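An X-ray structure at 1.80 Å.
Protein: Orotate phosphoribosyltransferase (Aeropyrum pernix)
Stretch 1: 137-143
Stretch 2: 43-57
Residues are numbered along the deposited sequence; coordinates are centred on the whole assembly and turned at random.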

# COMPACT_ATOMS: atom_id res chain seq x y z
N GLY A 137 21.07 1.88 -0.55
CA GLY A 137 21.82 2.93 -1.23
C GLY A 137 21.08 3.50 -2.42
O GLY A 137 21.59 4.39 -3.10
N THR A 138 19.88 3.00 -2.67
CA THR A 138 19.08 3.45 -3.79
C THR A 138 17.63 3.74 -3.40
O THR A 138 17.01 2.97 -2.66
CB THR A 138 19.06 2.39 -4.92
OG1 THR A 138 20.40 2.14 -5.36
CG2 THR A 138 18.21 2.85 -6.09
N ALA A 139 17.11 4.86 -3.89
CA ALA A 139 15.73 5.26 -3.67
C ALA A 139 15.16 5.42 -5.07
O ALA A 139 15.76 6.07 -5.93
CB ALA A 139 15.66 6.58 -2.90
N LEU A 140 13.99 4.82 -5.30
CA LEU A 140 13.36 4.84 -6.60
C LEU A 140 11.99 5.50 -6.54
O LEU A 140 11.18 5.16 -5.68
CB LEU A 140 13.24 3.39 -7.09
CG LEU A 140 12.36 3.06 -8.29
CD1 LEU A 140 12.95 3.70 -9.53
CD2 LEU A 140 12.25 1.55 -8.44
N VAL A 141 11.75 6.45 -7.44
CA VAL A 141 10.46 7.14 -7.48
C VAL A 141 9.99 7.27 -8.93
O VAL A 141 10.77 7.10 -9.87
CB VAL A 141 10.54 8.56 -6.86
CG1 VAL A 141 11.03 8.48 -5.43
CG2 VAL A 141 11.44 9.46 -7.69
N LEU A 142 8.71 7.56 -9.10
CA LEU A 142 8.14 7.74 -10.42
C LEU A 142 8.48 9.13 -10.93
O LEU A 142 8.94 9.29 -12.06
CB LEU A 142 6.61 7.58 -10.37
CG LEU A 142 6.07 6.15 -10.33
CD1 LEU A 142 4.59 6.19 -10.00
CD2 LEU A 142 6.32 5.47 -11.68
N VAL A 143 8.26 10.12 -10.08
CA VAL A 143 8.53 11.51 -10.44
C VAL A 143 9.36 12.25 -9.40
O VAL A 143 9.05 12.25 -8.21
CB VAL A 143 7.21 12.29 -10.66
CG1 VAL A 143 7.52 13.77 -10.90
CG2 VAL A 143 6.46 11.71 -11.85
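Stretch 2 43-57: VALDLLLEVGGQDLA

How does stretch 2 lie on the strand? It is helical from Val 43 to Ala 57, part of a helix that extends beyond the stretch at both ends, and it packs against the strand that includes residues 137 to 141. The two axes run nearly antiparallel, with 169° between their N-to-C directions and a closest approach of 9.0 Å. The earlier part of stretch 2 therefore lies near Leu 142 and its later part near Thr 138. Three CA pairs mark the register: Leu 48 CA is 6.8 Å from Leu 142 CA, Gly 52 CA is 6.5 Å from Leu 140 CA, and Asp 55 CA is 7.3 Å from Thr 138 CA.

What does the first half of stretch 2 rest on? Ala 44 makes the first contact, its CB 3.9 Å from Leu 142 CD2. One turn later comes Leu 48, whose CA-to-CB bond points sideways although the end of its side chain comes nearer the strand. Its CG lies 3.5 Å from Leu 142 CD2 and its CD2 3.7 Å from Leu 140 CG, so this one leucine bridges two residues of stretch 1 that lie two apart. The side chains of Asp 46 and Glu 50 are out of reach of the strand and exposed.

Where is the packing tightest between apolar groups? Val 51 points toward the strand, and its CG2 comes to 3.2 Å from Leu 140 CD1, a very close methyl contact. Gly 52 follows, its CA 4.1 Å from Leu 140 CD2. The absence of a side chain matters here: a CB at its ideal position would be only 3.4 Å from Leu 140 CD2 and would clash with Leu 56 CD2 at 2.7 Å. Leu 140 thus fits beside bare backbone.

What happens after the glycines? Gly 53 has a positive phi of 51°, which favours glycine, and the helix is kinked here: the N atoms of Gln 54 and Asp 55 have no bond to the preceding turn. Helical bonding resumes as Leu 56 N donates to Gly 52 O at 3.2 Å. Past the kink, Asp 55 points toward the strand and accepts the one hydrogen bond between the stretches, from Thr 138 OG1 to Asp 55 OD1 at 2.7 Å, adding a polar link to an otherwise apolar contact. Leu 56 then returns to Leu 140, the two CD2 atoms 4.0 Å apart, while Ala 57 lies out of reach.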

# COMPACT_ATOMS: atom_id res chain seq x y z
N VAL A 43 2.16 0.53 -17.09
CA VAL A 43 3.19 1.28 -17.79
C VAL A 43 4.17 1.81 -16.74
O VAL A 43 5.39 1.74 -16.91
CB VAL A 43 2.58 2.48 -18.58
CG1 VAL A 43 3.69 3.36 -19.14
CG2 VAL A 43 1.71 1.96 -19.70
N ALA A 44 3.61 2.33 -15.65
CA ALA A 44 4.41 2.88 -14.56
C ALA A 44 5.30 1.82 -13.93
O ALA A 44 6.48 2.07 -13.68
CB ALA A 44 3.49 3.48 -13.49
N LEU A 45 4.74 0.64 -13.69
CA LEU A 45 5.51 -0.43 -13.08
C LEU A 45 6.66 -0.87 -13.98
O LEU A 45 7.77 -1.11 -13.50
CB LEU A 45 4.61 -1.63 -12.78
CG LEU A 45 3.67 -1.49 -11.58
CD1 LEU A 45 2.79 -2.72 -11.49
CD2 LEU A 45 4.48 -1.31 -10.30
N ASP A 46 6.40 -0.97 -15.28
CA ASP A 46 7.44 -1.38 -16.20
C ASP A 46 8.58 -0.37 -16.22
O ASP A 46 9.75 -0.75 -16.29
CB ASP A 46 6.88 -1.57 -17.61
CG ASP A 46 5.92 -2.74 -17.69
OD1 ASP A 46 6.14 -3.75 -16.98
OD2 ASP A 46 4.95 -2.67 -18.47
N LEU A 47 8.24 0.91 -16.16
CA LEU A 47 9.26 1.96 -16.17
C LEU A 47 10.05 1.94 -14.86
O LEU A 47 11.26 2.18 -14.86
CB LEU A 47 8.61 3.33 -16.38
CG LEU A 47 8.04 3.58 -17.78
CD1 LEU A 47 7.30 4.91 -17.81
CD2 LEU A 47 9.17 3.56 -18.81
N LEU A 48 9.38 1.64 -13.75
CA LEU A 48 10.06 1.57 -12.45
C LEU A 48 11.05 0.40 -12.44
O LEU A 48 12.15 0.51 -11.91
CB LEU A 48 9.04 1.40 -11.32
CG LEU A 48 8.27 2.67 -10.93
CD1 LEU A 48 7.03 2.31 -10.15
CD2 LEU A 48 9.18 3.58 -10.11
N LEU A 49 10.64 -0.72 -13.02
CA LEU A 49 11.50 -1.90 -13.06
C LEU A 49 12.72 -1.58 -13.91
O LEU A 49 13.84 -1.94 -13.57
CB LEU A 49 10.73 -3.09 -13.64
CG LEU A 49 9.70 -3.68 -12.67
CD1 LEU A 49 8.75 -4.63 -13.38
CD2 LEU A 49 10.45 -4.39 -11.54
N GLU A 50 12.48 -0.88 -15.01
CA GLU A 50 13.54 -0.49 -15.92
C GLU A 50 14.58 0.42 -15.26
O GLU A 50 15.78 0.15 -15.34
CB GLU A 50 12.94 0.22 -17.13
CG GLU A 50 13.94 0.78 -18.11
CD GLU A 50 13.26 1.36 -19.34
OE1 GLU A 50 12.65 0.58 -20.10
OE2 GLU A 50 13.33 2.59 -19.54
N VAL A 51 14.13 1.50 -14.62
CA VAL A 51 15.07 2.42 -13.98
C VAL A 51 15.66 1.84 -12.71
O VAL A 51 16.79 2.17 -12.34
CB VAL A 51 14.40 3.79 -13.67
CG1 VAL A 51 13.92 4.44 -14.95
CG2 VAL A 51 13.26 3.60 -12.71
N GLY A 52 14.90 0.97 -12.05
CA GLY A 52 15.39 0.33 -10.83
C GLY A 52 16.59 -0.52 -11.17
O GLY A 52 17.47 -0.75 -10.34
N GLY A 53 16.62 -1.01 -12.41
CA GLY A 53 17.72 -1.82 -12.88
C GLY A 53 18.13 -3.00 -12.00
O GLY A 53 17.29 -3.65 -11.38
N GLN A 54 19.43 -3.27 -11.97
CA GLN A 54 19.95 -4.38 -11.19
C GLN A 54 19.85 -4.19 -9.68
O GLN A 54 19.75 -5.16 -8.94
CB GLN A 54 21.39 -4.67 -11.59
CG GLN A 54 21.52 -5.10 -13.05
CD GLN A 54 20.58 -6.23 -13.40
OE1 GLN A 54 19.69 -6.07 -14.23
NE2 GLN A 54 20.77 -7.38 -12.76
N ASP A 55 19.89 -2.94 -9.22
CA ASP A 55 19.78 -2.67 -7.78
C ASP A 55 18.46 -3.23 -7.27
O ASP A 55 18.41 -3.90 -6.24
CB ASP A 55 19.82 -1.16 -7.50
CG ASP A 55 21.19 -0.55 -7.74
OD1 ASP A 55 21.36 0.65 -7.43
OD2 ASP A 55 22.09 -1.25 -8.24
N LEU A 56 17.39 -2.95 -8.00
CA LEU A 56 16.07 -3.44 -7.62
C LEU A 56 15.98 -4.95 -7.84
O LEU A 56 15.51 -5.68 -6.97
CB LEU A 56 15.00 -2.71 -8.44
CG LEU A 56 13.54 -3.15 -8.23
CD1 LEU A 56 13.15 -2.90 -6.78
CD2 LEU A 56 12.64 -2.37 -9.17
N ALA A 57 16.48 -5.41 -8.99
CA ALA A 57 16.43 -6.82 -9.34
C ALA A 57 17.18 -7.74 -8.38
O ALA A 57 16.80 -8.89 -8.21
CB ALA A 57 16.96 -7.02 -10.76